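Local structure of glutamate--tRNA ligase (Methanothermobacter thermautotrophicus, 3AII) at residues G95-R100 against R125-R130; L131-E136 against V160-T165. The protein probably attaches glutamate to tRNA in two steps, first activating the amino acid with ATP and then transferring it to the acceptor end, as a non-discriminating class I synthetase. All coordinates share one frame; numbering follows the deposited sequence.

Contact 1 of 2, residues G95-R100 against R125-R130. With CA (calcium ion), chain E.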
# COMPACT_ATOMS: atom_id res chain seq x y z
N GLY A 95 -2.51 -32.14 -7.20
CA GLY A 95 -2.18 -32.17 -5.79
C GLY A 95 -2.32 -30.78 -5.18
O GLY A 95 -3.02 -29.92 -5.71
N GLU A 96 -1.64 -30.58 -4.07
CA GLU A 96 -1.75 -29.33 -3.32
C GLU A 96 -1.24 -28.11 -4.10
O GLU A 96 -0.25 -28.20 -4.83
CB GLU A 96 -1.04 -29.47 -1.97
CG GLU A 96 0.06 -30.52 -1.94
CD GLU A 96 -0.19 -31.64 -0.93
OE1 GLU A 96 0.76 -32.40 -0.63
OE2 GLU A 96 -1.33 -31.74 -0.41
N VAL A 97 -1.94 -26.99 -3.96
CA VAL A 97 -1.54 -25.72 -4.55
C VAL A 97 -0.69 -24.95 -3.53
O VAL A 97 -1.07 -24.86 -2.37
CB VAL A 97 -2.77 -24.88 -4.95
CG1 VAL A 97 -2.39 -23.44 -5.26
CG2 VAL A 97 -3.50 -25.53 -6.13
N VAL A 98 0.45 -24.42 -3.97
CA VAL A 98 1.34 -23.63 -3.10
C VAL A 98 1.72 -22.34 -3.81
O VAL A 98 2.30 -22.38 -4.91
CB VAL A 98 2.62 -24.42 -2.76
CG1 VAL A 98 3.51 -23.60 -1.80
CG2 VAL A 98 2.27 -25.78 -2.18
N LEU A 99 1.39 -21.21 -3.19
CA LEU A 99 1.65 -19.90 -3.76
C LEU A 99 2.56 -19.13 -2.82
O LEU A 99 2.77 -19.55 -1.68
CB LEU A 99 0.32 -19.16 -3.94
CG LEU A 99 -0.69 -19.92 -4.81
CD1 LEU A 99 -2.01 -20.09 -4.07
CD2 LEU A 99 -0.89 -19.19 -6.13
N ARG A 100 3.13 -18.03 -3.29
CA ARG A 100 3.94 -17.22 -2.39
C ARG A 100 3.68 -15.74 -2.62
O ARG A 100 3.20 -15.32 -3.69
CB ARG A 100 5.44 -17.55 -2.53
CG ARG A 100 6.18 -16.79 -3.66
CD ARG A 100 5.70 -17.12 -5.05
NE ARG A 100 6.83 -17.12 -6.00
CZ ARG A 100 7.16 -16.10 -6.78
NH1 ARG A 100 6.47 -14.96 -6.76
NH2 ARG A 100 8.21 -16.22 -7.59
N ARG A 125 -6.95 -19.72 -0.61
CA ARG A 125 -8.24 -20.03 -0.00
C ARG A 125 -9.08 -20.87 -0.95
O ARG A 125 -9.57 -21.94 -0.59
CB ARG A 125 -9.01 -18.76 0.35
CG ARG A 125 -8.53 -18.08 1.63
CD ARG A 125 -9.70 -17.38 2.32
NE ARG A 125 -10.43 -16.51 1.41
CZ ARG A 125 -10.91 -15.31 1.73
NH1 ARG A 125 -11.56 -14.60 0.83
NH2 ARG A 125 -10.73 -14.83 2.95
N LYS A 126 -9.23 -20.37 -2.17
CA LYS A 126 -10.00 -21.06 -3.21
C LYS A 126 -9.58 -22.52 -3.39
O LYS A 126 -10.44 -23.40 -3.49
CB LYS A 126 -9.84 -20.31 -4.54
CG LYS A 126 -10.66 -20.86 -5.70
CD LYS A 126 -10.28 -20.15 -6.99
CE LYS A 126 -11.46 -20.01 -7.94
NZ LYS A 126 -12.05 -21.33 -8.30
N TYR A 127 -8.28 -22.79 -3.42
CA TYR A 127 -7.77 -24.14 -3.67
C TYR A 127 -7.38 -24.92 -2.41
O TYR A 127 -6.80 -26.00 -2.51
CB TYR A 127 -6.60 -24.10 -4.65
CG TYR A 127 -7.05 -23.80 -6.06
CD1 TYR A 127 -7.11 -22.51 -6.53
CD2 TYR A 127 -7.48 -24.83 -6.89
CE1 TYR A 127 -7.55 -22.23 -7.81
CE2 TYR A 127 -7.92 -24.56 -8.17
CZ TYR A 127 -7.96 -23.26 -8.62
OH TYR A 127 -8.40 -22.98 -9.89
N ASP A 128 -7.72 -24.37 -1.25
CA ASP A 128 -7.40 -25.02 0.02
C ASP A 128 -5.90 -25.33 0.06
O ASP A 128 -5.49 -26.38 0.55
CB ASP A 128 -8.21 -26.32 0.17
CG ASP A 128 -8.17 -26.87 1.59
OD1 ASP A 128 -8.34 -28.10 1.74
OD2 ASP A 128 -7.96 -26.09 2.54
N GLY A 129 -5.10 -24.41 -0.46
CA GLY A 129 -3.66 -24.63 -0.52
C GLY A 129 -2.89 -23.85 0.53
O GLY A 129 -3.45 -23.41 1.53
N ARG A 130 -1.59 -23.67 0.32
CA ARG A 130 -0.76 -22.93 1.26
C ARG A 130 -0.21 -21.67 0.64
O ARG A 130 -0.07 -21.57 -0.58
CB ARG A 130 0.38 -23.81 1.78
CG ARG A 130 -0.11 -24.85 2.79
CD ARG A 130 1.04 -25.65 3.38
NE ARG A 130 1.85 -26.24 2.33
CZ ARG A 130 3.13 -25.97 2.13
NH1 ARG A 130 3.78 -25.13 2.92
NH2 ARG A 130 3.77 -26.56 1.13
CA CA E . -4.82 -22.89 3.48
O HOH W 1 -4.31 -27.50 -2.37
O HOH W 2 -6.73 -22.86 2.02
O HOH W 3 -5.67 -25.18 3.77
O HOH W 4 -5.69 -22.10 5.36
O HOH W 5 -3.01 -24.13 4.84
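Val98 and Arg130 lie side by side on one face of the parallel sheet, pointing the same way. Arg130 runs extended to CD, then bends at chi3 (-54°), so that its guanidinium comes over Val98: Arg130 NH2 sits 3.7 Å from Val98 CG2, while Val98 CG1 lies over one face of the planar group. Val97 and Tyr127 meet at a slant. Val97 CG2, anti to its own carbonyl carbon, presses on Tyr127 CB at 3.7 Å and reaches the root of the ring obliquely; the phenol runs on away from Val97, and its OH bonds to Leu90 N. Between the two side-chain pairs the backbone of Arg130 is held by two hydrogen bonds, its N bonding to Val97 O (3.0 Å) and its O accepting from Leu99 N (3.0 Å), both in the carbonyl plane. Gly129 CA, 3.2 Å from Val97 O, adds a CH-O contact. Helix 111-126 ends here in a Schellman motif with Asp128, of positive phi, as C-prime residue. Before the strand pairing begins, water 1 bridges Val97 N and Tyr127 O. Gly129 O binds the calcium ion at 2.4 Å, and Asp128 OD2 accepts from water 3 of its shell at 2.8 Å. Apolar packing and backbone bonds thus tie the helix-to-strand turn of a beta-alpha-beta unit to its first strand, while the largely hydrated cation is bound directly by Gly129 O and through water by Asp128.

Contact 2 of 2, residues L131-E136 against V160-T165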
# COMPACT_ATOMS: atom_id res chain seq x y z
N LEU A 131 0.10 -20.69 1.48
CA LEU A 131 0.72 -19.45 1.04
C LEU A 131 2.00 -19.26 1.83
O LEU A 131 1.98 -19.34 3.06
CB LEU A 131 -0.21 -18.26 1.28
CG LEU A 131 0.31 -16.86 0.93
CD1 LEU A 131 0.67 -16.80 -0.56
CD2 LEU A 131 -0.69 -15.77 1.27
N ILE A 132 3.09 -18.98 1.11
CA ILE A 132 4.38 -18.74 1.73
C ILE A 132 4.71 -17.24 1.67
O ILE A 132 4.56 -16.60 0.63
CB ILE A 132 5.48 -19.53 1.01
CG1 ILE A 132 5.22 -21.04 1.14
CG2 ILE A 132 6.85 -19.19 1.61
CD1 ILE A 132 6.13 -21.91 0.24
N LEU A 133 5.11 -16.67 2.80
CA LEU A 133 5.66 -15.31 2.81
C LEU A 133 7.16 -15.47 2.68
O LEU A 133 7.78 -16.10 3.51
CB LEU A 133 5.32 -14.58 4.12
CG LEU A 133 6.06 -13.25 4.30
CD1 LEU A 133 5.67 -12.24 3.21
CD2 LEU A 133 5.77 -12.65 5.68
N ARG A 134 7.75 -14.91 1.61
CA ARG A 134 9.18 -15.01 1.43
C ARG A 134 9.74 -13.60 1.34
O ARG A 134 9.48 -12.88 0.38
CB ARG A 134 9.54 -15.81 0.18
CG ARG A 134 11.05 -15.96 -0.05
CD ARG A 134 11.40 -16.97 -1.19
NE ARG A 134 11.01 -16.43 -2.49
CZ ARG A 134 10.39 -17.11 -3.45
NH1 ARG A 134 10.10 -16.51 -4.60
NH2 ARG A 134 10.05 -18.38 -3.26
N ILE A 135 10.52 -13.21 2.35
CA ILE A 135 11.10 -11.87 2.35
C ILE A 135 12.38 -11.89 1.54
O ILE A 135 13.34 -12.60 1.87
CB ILE A 135 11.44 -11.40 3.78
CG1 ILE A 135 10.23 -11.52 4.71
CG2 ILE A 135 11.97 -9.98 3.73
CD1 ILE A 135 9.06 -10.71 4.28
N GLU A 136 12.40 -11.11 0.47
CA GLU A 136 13.47 -11.19 -0.51
C GLU A 136 14.50 -10.09 -0.26
O GLU A 136 14.48 -9.02 -0.89
CB GLU A 136 12.88 -11.19 -1.93
CG GLU A 136 12.03 -12.45 -2.15
CD GLU A 136 11.74 -12.79 -3.61
OE1 GLU A 136 11.84 -11.89 -4.48
OE2 GLU A 136 11.39 -13.97 -3.87
N VAL A 160 -4.74 -11.18 5.39
CA VAL A 160 -4.07 -12.27 4.71
C VAL A 160 -3.53 -13.24 5.77
O VAL A 160 -2.92 -12.82 6.75
CB VAL A 160 -2.92 -11.73 3.83
CG1 VAL A 160 -1.98 -12.85 3.38
CG2 VAL A 160 -3.49 -10.98 2.62
N GLU A 161 -3.81 -14.52 5.57
CA GLU A 161 -3.24 -15.59 6.39
C GLU A 161 -2.22 -16.34 5.56
O GLU A 161 -2.38 -16.49 4.35
CB GLU A 161 -4.33 -16.57 6.83
CG GLU A 161 -5.37 -15.98 7.76
CD GLU A 161 -6.33 -17.05 8.30
OE1 GLU A 161 -6.54 -18.07 7.61
OE2 GLU A 161 -6.87 -16.86 9.40
N TRP A 162 -1.17 -16.84 6.20
CA TRP A 162 -0.19 -17.63 5.46
C TRP A 162 0.36 -18.76 6.32
O TRP A 162 -0.01 -18.86 7.50
CB TRP A 162 0.90 -16.74 4.87
CG TRP A 162 1.80 -16.00 5.84
CD1 TRP A 162 3.09 -16.31 6.14
CD2 TRP A 162 1.50 -14.79 6.54
NE1 TRP A 162 3.61 -15.39 7.02
CE2 TRP A 162 2.65 -14.44 7.28
CE3 TRP A 162 0.36 -13.97 6.65
CZ2 TRP A 162 2.71 -13.31 8.10
CZ3 TRP A 162 0.42 -12.83 7.47
CH2 TRP A 162 1.59 -12.52 8.19
N ASP A 163 1.21 -19.60 5.74
CA ASP A 163 1.56 -20.88 6.35
C ASP A 163 3.04 -21.05 6.71
O ASP A 163 3.38 -21.91 7.53
CB ASP A 163 1.15 -22.04 5.43
CG ASP A 163 -0.33 -22.05 5.16
OD1 ASP A 163 -1.09 -22.59 6.01
OD2 ASP A 163 -0.74 -21.48 4.14
N GLU A 164 3.90 -20.25 6.09
CA GLU A 164 5.34 -20.34 6.34
C GLU A 164 5.93 -18.99 6.06
O GLU A 164 5.46 -18.27 5.17
CB GLU A 164 6.00 -21.33 5.37
CG GLU A 164 5.84 -22.76 5.75
CD GLU A 164 6.82 -23.70 5.03
OE1 GLU A 164 7.78 -23.28 4.33
OE2 GLU A 164 6.61 -24.90 5.21
N THR A 165 6.96 -18.64 6.84
CA THR A 165 7.70 -17.41 6.60
C THR A 165 9.16 -17.79 6.38
O THR A 165 9.75 -18.52 7.20
CB THR A 165 7.63 -16.42 7.78
OG1 THR A 165 6.29 -15.95 7.95
CG2 THR A 165 8.51 -15.21 7.51
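Val160 opens the approach to the sheet, its CG1 meeting Leu131 CD2 at 3.8 Å, the two side chains crossing at about a right angle. The Glu161 side chain points away, but Glu161 O of the backbone lies 3.6 Å from the same Leu131 CD2. Trp162 holds CG in the crowded position between backbone N and carbonyl carbon (chi1 64°), which lays the indole alongside Leu133. Leu133 CB comes over one ring face, 3.5 Å from Trp162 CD1, and Leu133 CD2 extends toward the NE1-CE2 side. The indole is fixed at its edge by a bond from Trp162 NE1 to Thr165 OG1 (2.9 Å), almost in the ring plane. Asp163 grips both polar backbone atoms of Leu131: its N donates to Leu131 O (2.8 Å), nearly along the C=O axis, while its OD2 accepts from Leu131 N (2.9 Å) through the anti lone pair. The carboxylate thus takes the place of a backbone acceptor. At Glu164 the carbonyl O receives Leu133 N at 2.9 Å, and the side chain makes a long, weak ion pair with Arg130. Thr165 then pairs with Leu133 in parallel register, their side chains on the same face as the indole. This is the second crossover of a class I, Rossmann-type catalytic fold: strand 130-135 lies between strands 98-101 and 164-167, helix 147-158 packs on Leu133 and Trp162 through Leu155, and helix 111-126 covers Leu131 and Val160 through His121.

Strand 130-135 belongs to both contacts: contact 1 pairs its start with strand 98-101, contact 2 pairs its middle with the beginning of strand 164-167, giving two successive beta-alpha-beta units of one parallel sheet. Leu99 O and Ile132 N, 2.9 Å apart, probably form the hydrogen bond that carries the pairing from one contact to the next. Contact 1 is mostly buried, although its helix-ending turn meets calcium and water; contact 2 grades from buried leucines to exposed Asp163 and Thr165. Its bonding also draws on side chains, whereas the direct bonds of contact 1 are backbone only. Arg130 CA and Asp163 OD2 touch at the junction.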